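Local structure of hypothetical protein APE0754 (Aeropyrum pernix, 1TUA) at residues A[3-8]-A[47-52]; A[27-32]-A[78-83]; A[67-72]-A[87-92]. The protein is of unknown function but contains two KH domains and so probably binds RNA. One frame throughout, in Å; residues are numbered along the deposited sequence.

Contact 1. Residues A[3-8]-A[47-52]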
loop_
_atom_site.group_PDB
_atom_site.type_symbol
_atom_site.label_atom_id
_atom_site.label_comp_id
_atom_site.label_asym_id
_atom_site.label_seq_id
_atom_site.Cartn_x
_atom_site.Cartn_y
_atom_site.Cartn_z
ATOM N N LYS A 3 20.036 -9.961 -15.798
ATOM C CA LYS A 3 19.575 -10.337 -14.465
ATOM C C LYS A 3 18.197 -9.724 -14.272
ATOM O O LYS A 3 17.782 -8.857 -15.049
ATOM C CB LYS A 3 20.533 -9.810 -13.393
ATOM C CG LYS A 3 20.602 -8.297 -13.302
ATOM C CD LYS A 3 21.632 -7.835 -12.272
ATOM C CE LYS A 3 23.039 -8.196 -12.695
ATOM N NZ LYS A 3 24.057 -7.594 -11.786
ATOM N N PRO A 4 17.449 -10.190 -13.261
ATOM C CA PRO A 4 16.123 -9.605 -13.052
ATOM C C PRO A 4 16.334 -8.159 -12.620
ATOM O O PRO A 4 17.222 -7.863 -11.817
ATOM C CB PRO A 4 15.533 -10.455 -11.928
ATOM C CG PRO A 4 16.243 -11.786 -12.087
ATOM C CD PRO A 4 17.659 -11.362 -12.391
ATOM N N ARG A 5 15.543 -7.259 -13.182
ATOM C CA ARG A 5 15.631 -5.849 -12.838
ATOM C C ARG A 5 14.215 -5.315 -12.829
ATOM O O ARG A 5 13.469 -5.513 -13.787
ATOM C CB ARG A 5 16.448 -5.068 -13.878
ATOM C CG ARG A 5 17.911 -5.430 -13.936
ATOM C CD ARG A 5 18.677 -4.453 -14.831
ATOM N NE ARG A 5 20.116 -4.702 -14.795
ATOM C CZ ARG A 5 20.740 -5.621 -15.527
ATOM N NH1 ARG A 5 20.054 -6.387 -16.371
ATOM N NH2 ARG A 5 22.051 -5.785 -15.402
ATOM N N ILE A 6 13.840 -4.661 -11.737
ATOM C CA ILE A 6 12.510 -4.085 -11.644
ATOM C C ILE A 6 12.649 -2.568 -11.573
ATOM O O ILE A 6 13.234 -2.023 -10.633
ATOM C CB ILE A 6 11.748 -4.606 -10.402
ATOM C CG1 ILE A 6 11.589 -6.128 -10.501
ATOM C CG2 ILE A 6 10.380 -3.931 -10.302
ATOM C CD1 ILE A 6 10.766 -6.753 -9.383
ATOM N N TYR A 7 12.131 -1.895 -12.594
ATOM C CA TYR A 7 12.166 -0.443 -12.660
ATOM C C TYR A 7 10.924 0.096 -11.970
ATOM O O TYR A 7 9.805 -0.332 -12.255
ATOM C CB TYR A 7 12.183 0.015 -14.120
ATOM C CG TYR A 7 13.487 -0.260 -14.817
ATOM C CD1 TYR A 7 14.376 0.775 -15.101
ATOM C CD2 TYR A 7 13.847 -1.558 -15.179
ATOM C CE1 TYR A 7 15.596 0.528 -15.730
ATOM C CE2 TYR A 7 15.070 -1.819 -15.808
ATOM C CZ TYR A 7 15.937 -0.767 -16.078
ATOM O OH TYR A 7 17.144 -1.008 -16.695
ATOM N N VAL A 8 11.121 1.029 -11.052
ATOM C CA VAL A 8 10.001 1.619 -10.337
ATOM C C VAL A 8 10.021 3.135 -10.519
ATOM O O VAL A 8 10.959 3.809 -10.084
ATOM C CB VAL A 8 10.077 1.295 -8.827
ATOM C CG1 VAL A 8 8.874 1.886 -8.102
ATOM C CG2 VAL A 8 10.148 -0.205 -8.624
ATOM N N ILE A 47 15.873 1.493 -9.816
ATOM C CA ILE A 47 16.056 0.157 -10.370
ATOM C C ILE A 47 16.438 -0.785 -9.234
ATOM O O ILE A 47 17.388 -0.527 -8.496
ATOM C CB ILE A 47 17.169 0.125 -11.438
ATOM C CG1 ILE A 47 16.895 1.191 -12.499
ATOM C CG2 ILE A 47 17.236 -1.264 -12.073
ATOM C CD1 ILE A 47 17.984 1.318 -13.537
ATOM N N VAL A 48 15.686 -1.872 -9.096
ATOM C CA VAL A 48 15.937 -2.856 -8.051
ATOM C C VAL A 48 16.505 -4.122 -8.691
ATOM O O VAL A 48 15.922 -4.661 -9.626
ATOM C CB VAL A 48 14.631 -3.216 -7.299
ATOM C CG1 VAL A 48 14.941 -4.149 -6.143
ATOM C CG2 VAL A 48 13.945 -1.941 -6.795
ATOM N N GLU A 49 17.654 -4.574 -8.191
ATOM C CA GLU A 49 18.306 -5.773 -8.703
ATOM C C GLU A 49 18.743 -6.666 -7.552
ATOM O O GLU A 49 18.950 -6.198 -6.438
ATOM C CB GLU A 49 19.579 -5.426 -9.473
ATOM C CG GLU A 49 19.462 -4.397 -10.559
ATOM C CD GLU A 49 20.830 -4.068 -11.125
ATOM O OE1 GLU A 49 21.753 -3.826 -10.316
ATOM O OE2 GLU A 49 20.987 -4.056 -12.363
ATOM N N PRO A 50 18.899 -7.969 -7.815
ATOM C CA PRO A 50 19.338 -8.872 -6.748
ATOM C C PRO A 50 20.856 -8.699 -6.617
ATOM O O PRO A 50 21.525 -8.366 -7.600
ATOM C CB PRO A 50 18.952 -10.250 -7.284
ATOM C CG PRO A 50 19.142 -10.088 -8.770
ATOM C CD PRO A 50 18.547 -8.718 -9.038
ATOM N N GLU A 51 21.403 -8.901 -5.422
ATOM C CA GLU A 51 22.850 -8.759 -5.245
ATOM C C GLU A 51 23.579 -9.999 -5.776
ATOM O O GLU A 51 24.769 -9.937 -6.088
ATOM C CB GLU A 51 23.196 -8.535 -3.769
ATOM C CG GLU A 51 22.870 -9.706 -2.854
ATOM C CD GLU A 51 23.146 -9.408 -1.383
ATOM O OE1 GLU A 51 23.224 -8.220 -1.005
ATOM O OE2 GLU A 51 23.264 -10.367 -0.595
ATOM N N ALA A 52 22.853 -11.114 -5.875
ATOM C CA ALA A 52 23.388 -12.393 -6.365
ATOM C C ALA A 52 22.268 -13.137 -7.100
ATOM O O ALA A 52 21.093 -12.906 -6.814
ATOM C CB ALA A 52 23.904 -13.230 -5.192
HETATM O O HOH W 1 23.632 -4.577 -13.105
HETATM O O HOH W 2 23.258 -6.715 -8.789
#

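Contact 2. Residues A[27-32]-A[78-83]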
loop_
_atom_site.group_PDB
_atom_site.type_symbol
_atom_site.label_atom_id
_atom_site.label_comp_id
_atom_site.label_asym_id
_atom_site.label_seq_id
_atom_site.Cartn_x
_atom_site.Cartn_y
_atom_site.Cartn_z
ATOM N N ALA A 27 19.175 2.059 1.748
ATOM C CA ALA A 27 20.185 1.178 2.338
ATOM C C ALA A 27 19.522 0.091 3.177
ATOM O O ALA A 27 19.925 -1.067 3.124
ATOM C CB ALA A 27 21.144 1.972 3.204
ATOM N N GLU A 28 18.512 0.471 3.956
ATOM C CA GLU A 28 17.799 -0.478 4.802
ATOM C C GLU A 28 17.003 -1.465 3.947
ATOM O O GLU A 28 16.938 -2.656 4.267
ATOM C CB GLU A 28 16.865 0.268 5.760
ATOM C CG GLU A 28 16.208 -0.602 6.826
ATOM C CD GLU A 28 17.213 -1.411 7.638
ATOM O OE1 GLU A 28 18.395 -1.003 7.735
ATOM O OE2 GLU A 28 16.818 -2.456 8.198
ATOM N N ILE A 29 16.399 -0.986 2.858
ATOM C CA ILE A 29 15.641 -1.894 1.997
ATOM C C ILE A 29 16.607 -2.919 1.405
ATOM O O ILE A 29 16.321 -4.119 1.380
ATOM C CB ILE A 29 14.944 -1.148 0.841
ATOM C CG1 ILE A 29 13.948 -0.136 1.399
ATOM C CG2 ILE A 29 14.206 -2.152 -0.047
ATOM C CD1 ILE A 29 13.329 0.756 0.339
ATOM N N MET A 30 17.760 -2.438 0.943
ATOM C CA MET A 30 18.780 -3.306 0.364
ATOM C C MET A 30 19.253 -4.336 1.393
ATOM O O MET A 30 19.357 -5.524 1.101
ATOM C CB MET A 30 19.982 -2.472 -0.115
ATOM C CG MET A 30 19.750 -1.663 -1.401
ATOM S SD MET A 30 21.196 -0.645 -1.905
ATOM C CE MET A 30 20.662 0.878 -1.428
ATOM N N ARG A 31 19.534 -3.861 2.600
ATOM C CA ARG A 31 20.021 -4.703 3.686
ATOM C C ARG A 31 19.097 -5.858 4.049
ATOM O O ARG A 31 19.545 -6.987 4.239
ATOM C CB ARG A 31 20.259 -3.828 4.918
ATOM C CG ARG A 31 20.827 -4.543 6.117
ATOM C CD ARG A 31 21.270 -3.525 7.158
ATOM N NE ARG A 31 22.181 -2.541 6.573
ATOM C CZ ARG A 31 21.883 -1.256 6.378
ATOM N NH1 ARG A 31 20.692 -0.787 6.728
ATOM N NH2 ARG A 31 22.776 -0.441 5.829
ATOM N N ARG A 32 17.804 -5.576 4.137
ATOM C CA ARG A 32 16.824 -6.591 4.514
ATOM C C ARG A 32 16.414 -7.573 3.419
ATOM O O ARG A 32 15.927 -8.667 3.722
ATOM C CB ARG A 32 15.584 -5.902 5.087
ATOM C CG ARG A 32 15.892 -5.180 6.390
ATOM C CD ARG A 32 14.695 -4.461 6.974
ATOM N NE ARG A 32 13.596 -5.370 7.284
ATOM C CZ ARG A 32 12.495 -5.007 7.937
ATOM N NH1 ARG A 32 12.353 -3.751 8.356
ATOM N NH2 ARG A 32 11.528 -5.894 8.158
ATOM N N LYS A 78 6.087 2.581 7.565
ATOM C CA LYS A 78 4.868 1.830 7.284
ATOM C C LYS A 78 5.060 0.955 6.049
ATOM O O LYS A 78 4.609 -0.191 6.014
ATOM C CB LYS A 78 3.688 2.777 7.080
ATOM C CG LYS A 78 3.183 3.401 8.369
ATOM C CD LYS A 78 2.092 4.423 8.095
ATOM C CE LYS A 78 1.424 4.909 9.378
ATOM N NZ LYS A 78 0.671 3.819 10.044
ATOM N N ALA A 79 5.741 1.492 5.040
ATOM C CA ALA A 79 5.990 0.749 3.802
ATOM C C ALA A 79 6.765 -0.553 4.034
ATOM O O ALA A 79 6.553 -1.532 3.321
ATOM C CB ALA A 79 6.746 1.633 2.807
ATOM N N PHE A 80 7.660 -0.568 5.020
ATOM C CA PHE A 80 8.453 -1.766 5.316
ATOM C C PHE A 80 7.591 -2.980 5.650
ATOM O O PHE A 80 8.056 -4.120 5.603
ATOM C CB PHE A 80 9.427 -1.509 6.471
ATOM C CG PHE A 80 10.542 -0.560 6.132
ATOM C CD1 PHE A 80 11.084 -0.521 4.850
ATOM C CD2 PHE A 80 11.087 0.270 7.113
ATOM C CE1 PHE A 80 12.156 0.328 4.544
ATOM C CE2 PHE A 80 12.160 1.122 6.817
ATOM C CZ PHE A 80 12.695 1.148 5.528
ATOM N N ARG A 81 6.330 -2.732 5.990
ATOM C CA ARG A 81 5.410 -3.818 6.306
ATOM C C ARG A 81 5.285 -4.759 5.112
ATOM O O ARG A 81 5.002 -5.944 5.270
ATOM C CB ARG A 81 4.033 -3.250 6.670
ATOM C CG ARG A 81 2.946 -4.306 6.870
ATOM C CD ARG A 81 1.672 -3.677 7.406
ATOM N NE ARG A 81 0.576 -4.639 7.466
ATOM C CZ ARG A 81 -0.578 -4.417 8.090
ATOM N NH1 ARG A 81 -0.784 -3.263 8.710
ATOM N NH2 ARG A 81 -1.525 -5.349 8.089
ATOM N N LEU A 82 5.506 -4.222 3.917
ATOM C CA LEU A 82 5.413 -5.007 2.693
ATOM C C LEU A 82 6.503 -6.067 2.570
ATOM O O LEU A 82 6.440 -6.924 1.686
ATOM C CB LEU A 82 5.422 -4.074 1.473
ATOM C CG LEU A 82 4.096 -3.311 1.298
ATOM C CD1 LEU A 82 4.275 -2.132 0.358
ATOM C CD2 LEU A 82 3.031 -4.259 0.778
ATOM N N LEU A 83 7.493 -6.008 3.456
ATOM C CA LEU A 83 8.570 -6.991 3.454
ATOM C C LEU A 83 8.105 -8.230 4.205
ATOM O O LEU A 83 8.725 -9.287 4.126
ATOM C CB LEU A 83 9.825 -6.431 4.140
ATOM C CG LEU A 83 10.586 -5.321 3.410
ATOM C CD1 LEU A 83 11.858 -5.007 4.177
ATOM C CD2 LEU A 83 10.927 -5.763 1.985
HETATM O O HOH W 3 8.836 -5.034 8.275
#

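Contact 3. Residues A[67-72]-A[87-92]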
loop_
_atom_site.group_PDB
_atom_site.type_symbol
_atom_site.label_atom_id
_atom_site.label_comp_id
_atom_site.label_asym_id
_atom_site.label_seq_id
_atom_site.Cartn_x
_atom_site.Cartn_y
_atom_site.Cartn_z
ATOM N N VAL A 67 9.392 0.375 -2.320
ATOM C CA VAL A 67 9.681 1.619 -3.035
ATOM C C VAL A 67 8.394 2.229 -3.596
ATOM O O VAL A 67 8.165 3.433 -3.487
ATOM C CB VAL A 67 10.668 1.377 -4.194
ATOM C CG1 VAL A 67 10.755 2.628 -5.073
ATOM C CG2 VAL A 67 12.047 1.020 -3.632
ATOM N N LYS A 68 7.556 1.397 -4.204
ATOM C CA LYS A 68 6.305 1.883 -4.770
ATOM C C LYS A 68 5.418 2.465 -3.675
ATOM O O LYS A 68 4.805 3.514 -3.861
ATOM C CB LYS A 68 5.571 0.751 -5.494
ATOM C CG LYS A 68 4.231 1.175 -6.079
ATOM C CD LYS A 68 3.529 0.005 -6.761
ATOM C CE LYS A 68 2.165 0.420 -7.322
ATOM N NZ LYS A 68 1.400 -0.739 -7.896
ATOM N N ALA A 69 5.357 1.787 -2.531
ATOM C CA ALA A 69 4.542 2.246 -1.405
ATOM C C ALA A 69 5.002 3.616 -0.878
ATOM O O ALA A 69 4.176 4.461 -0.522
ATOM C CB ALA A 69 4.568 1.205 -0.279
ATOM N N ILE A 70 6.313 3.837 -0.821
ATOM C CA ILE A 70 6.835 5.122 -0.353
ATOM C C ILE A 70 6.506 6.206 -1.380
ATOM O O ILE A 70 6.132 7.328 -1.024
ATOM C CB ILE A 70 8.363 5.054 -0.126
ATOM C CG1 ILE A 70 8.654 4.090 1.030
ATOM C CG2 ILE A 70 8.929 6.461 0.155
ATOM C CD1 ILE A 70 10.122 3.752 1.195
ATOM N N SER A 71 6.639 5.859 -2.655
ATOM C CA SER A 71 6.321 6.784 -3.744
ATOM C C SER A 71 4.854 7.220 -3.652
ATOM O O SER A 71 4.522 8.381 -3.884
ATOM C CB SER A 71 6.575 6.101 -5.094
ATOM O OG SER A 71 6.244 6.957 -6.173
ATOM N N LEU A 72 3.982 6.278 -3.304
ATOM C CA LEU A 72 2.552 6.553 -3.173
ATOM C C LEU A 72 2.191 7.441 -1.982
ATOM O O LEU A 72 1.080 7.979 -1.917
ATOM C CB LEU A 72 1.774 5.238 -3.094
ATOM C CG LEU A 72 1.671 4.490 -4.426
ATOM C CD1 LEU A 72 1.159 3.083 -4.189
ATOM C CD2 LEU A 72 0.750 5.253 -5.368
ATOM N N GLN A 87 1.867 -9.921 3.230
ATOM C CA GLN A 87 1.423 -8.530 3.117
ATOM C C GLN A 87 1.545 -8.079 1.662
ATOM O O GLN A 87 2.548 -8.348 1.008
ATOM C CB GLN A 87 2.266 -7.611 4.015
ATOM C CG GLN A 87 2.268 -7.990 5.483
ATOM C CD GLN A 87 0.871 -8.078 6.045
ATOM O OE1 GLN A 87 0.158 -7.075 6.141
ATOM N NE2 GLN A 87 0.458 -9.286 6.411
ATOM N N ILE A 88 0.516 -7.407 1.152
ATOM C CA ILE A 88 0.528 -6.915 -0.220
ATOM C C ILE A 88 0.116 -5.439 -0.279
ATOM O O ILE A 88 -0.390 -4.870 0.688
ATOM C CB ILE A 88 -0.434 -7.721 -1.138
ATOM C CG1 ILE A 88 -1.881 -7.506 -0.693
ATOM C CG2 ILE A 88 -0.077 -9.202 -1.105
ATOM C CD1 ILE A 88 -2.903 -8.025 -1.668
ATOM N N LEU A 89 0.338 -4.836 -1.435
ATOM C CA LEU A 89 -0.004 -3.443 -1.654
ATOM C C LEU A 89 -1.127 -3.364 -2.679
ATOM O O LEU A 89 -1.007 -3.896 -3.783
ATOM C CB LEU A 89 1.216 -2.686 -2.173
ATOM C CG LEU A 89 1.007 -1.239 -2.632
ATOM C CD1 LEU A 89 0.608 -0.364 -1.449
ATOM C CD2 LEU A 89 2.303 -0.733 -3.261
ATOM N N VAL A 90 -2.222 -2.714 -2.300
ATOM C CA VAL A 90 -3.361 -2.535 -3.190
ATOM C C VAL A 90 -3.584 -1.044 -3.314
ATOM O O VAL A 90 -3.465 -0.315 -2.330
ATOM C CB VAL A 90 -4.622 -3.189 -2.630
ATOM C CG1 VAL A 90 -5.830 -2.799 -3.477
ATOM C CG2 VAL A 90 -4.443 -4.697 -2.618
ATOM N N VAL A 91 -3.903 -0.585 -4.518
ATOM C CA VAL A 91 -4.113 0.840 -4.734
ATOM C C VAL A 91 -5.449 1.146 -5.380
ATOM O O VAL A 91 -5.878 0.452 -6.300
ATOM C CB VAL A 91 -3.003 1.437 -5.631
ATOM C CG1 VAL A 91 -3.260 2.921 -5.866
ATOM C CG2 VAL A 91 -1.641 1.230 -4.986
ATOM N N VAL A 92 -6.105 2.187 -4.879
ATOM C CA VAL A 92 -7.372 2.642 -5.432
ATOM C C VAL A 92 -7.084 3.987 -6.093
ATOM O O VAL A 92 -6.717 4.952 -5.422
ATOM C CB VAL A 92 -8.437 2.835 -4.334
ATOM C CG1 VAL A 92 -9.684 3.471 -4.922
ATOM C CG2 VAL A 92 -8.786 1.492 -3.717
HETATM O O HOH W 4 0.443 -2.575 -6.131
#

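Contact 1. Residues A[3-8]-A[47-52]
E49 OE2 is the best-held polar atom here, gripped by two hydrogen bonds, one from R5 NE and one from a water. R5 NE lies 2.7 Å from E49 OE2 and completes a salt bridge. The bond is bent (137°). It uses the anti lone pair of OE2, and the oxygen sits 27° out of the guanidinium plane. The R5 and E49 side chains run alongside each other in the same direction. In both, CG stands anti to the carbonyl carbon and the chain beyond is extended. The water that donates to E49 OE2 also accepts from R5 NH2, in the plane of the guanidinium, and weakly from K3 NZ. K3 bends at its third torsion, and its CG lies over one guanidinium face, 3.4 Å above the plane. R5 thus has a neighbour over one face as well as partners at its edge. A second water links K3 NZ to P50 O.

Past the salt bridge the backbones pair as antiparallel strands. I6 and V48 form a hydrogen-bonded pair: I6 N to V48 O is 3.0 Å and V48 N to I6 O is 2.9 Å. Both bonds are nearly straight. Y7 and I47 follow as a non-hydrogen-bonded pair. I47 CG2 lies over one face of the Y7 ring, 4.3 Å from its centroid, in a CH-pi contact. I47 CD1 comes within 3.3 Å of Y7 CE1, so the fit is close.

I6 and V48 project from the other face of the sheet onto helix 57-72, touching A64 and L60 respectively. This is edge strand 6-9 beside central strand 45-50 in a three-stranded antiparallel sheet of order 1-3-2, backed by helices, as in a type I KH domain.

Contact 2. Residues A[27-32]-A[78-83]
Helix 27-32 faces a single turn of 3-10 helix, 80-83, which follows helix 76-79, and the nearest CA atoms, I29 CA and F80 CA, are 7.9 Å apart. The first segment belongs to helix 24-33 of the KH fold, and the second to the connection that leads on to strand 87-93. No direct hydrogen bond joins the two, so side chains span the gap.

The F80 ring reaches across to I29 and E28. I29 CG1 meets the ring at its edge, in the ring plane, 3.6 Å from F80 CE1. E28 CG touches the tip of the ring, 4.1 Å from F80 CZ. E28 CG stands anti to the backbone N (-172°), which puts this methylene at the ring. The bend at the second torsion (54°) then turns the carboxylate back to R31. There OE1 forms a salt bridge 2.5 Å from R31 NH1, although the hydrogen bond within it is weak.

I29 and L83 also share a neighbour behind the contact. Both touch V66 of helix 57-72, so that helix floors the junction.

R32 covers the side nearer L83. Its chain bends at the third torsion (61°) and lays the guanidinium over the leucine. L83 CD1 sits 3.5 Å above one guanidinium face, offset toward the rim, and 3.6 Å from NE. The same methyl also touches R32 CB and CD. NH1 comes near F80 CB. The far end of R32 is held by a water. R32 NH2 donates to it at 2.8 Å, and the water donates in turn to F80 O at 2.9 Å.

Contact 3. Residues A[67-72]-A[87-92]
Apolar contacts between methyl groups and aliphatic carbon carry most of this helix-on-strand junction. The end of helix 57-72 packs on strand 87-93. The axes of 67-72 and 87-92 run 10.0 Å apart and cross at 38°. L89 and V91, two residues apart on the strand, both direct their side chains to the helix.

L89 CD2 is the busiest atom. L89 CG stands anti to the backbone N (172°), which sends the chain out toward the helix. Its CD2 methyl then settles among K68, A69 and L72. It lies 3.8 Å from K68 CD, 4.2 Å from A69 CB and 4.1 Å from L72 CD1. L72 also meets V91 tip to tip. Here L72 CD1 and V91 CG2 are 3.5 Å apart, tighter than usual for two carbons. Around them, L72 rests on E137 and A139 of the neighbouring strand 137-141, and L82 touches both A69 and L89.

Polar contact is limited to one water. K68 has a fully extended chain, so its aliphatic part passes obliquely over L89 CD2 while its amino group continues toward the strand backbone. K68 NZ donates to the water at 2.7 Å. The water donates to L89 O at 3.1 Å. No direct hydrogen bond links the two segments.

The contact joins a helix of the first KH unit to the edge strand of the second sheet through methyl packing. The lysine serves twice, carbon against the leucine and ammonium to one water that reaches L89 O. The contact therefore rests on apolar packing with a single water-mediated polar link.

In the fold
Helix 57-72 supplies one side of contact 3, and side chains of contacts 1 and 2 pack against it. Contact 1 lies in the sheet that packs on this helix and reaches contact 3 through V8 CG1, 3.6 Å from V67 CG1. Contacts 2 and 3 touch more fully, centres 13 Å apart. L82 of contact 2 packs on contact 3, its CD2 lying 3.3 Å from I88 C. R81 NE probably hydrogen-bonds to Q87 OE1 at 2.8 Å. The nearest atoms of contacts 1 and 2 are about 5 Å apart. Contact 3 lies about 3 Å from the chain centre, contact 1 about 20 Å, so the series runs from an outer sheet to the junction between the KH units.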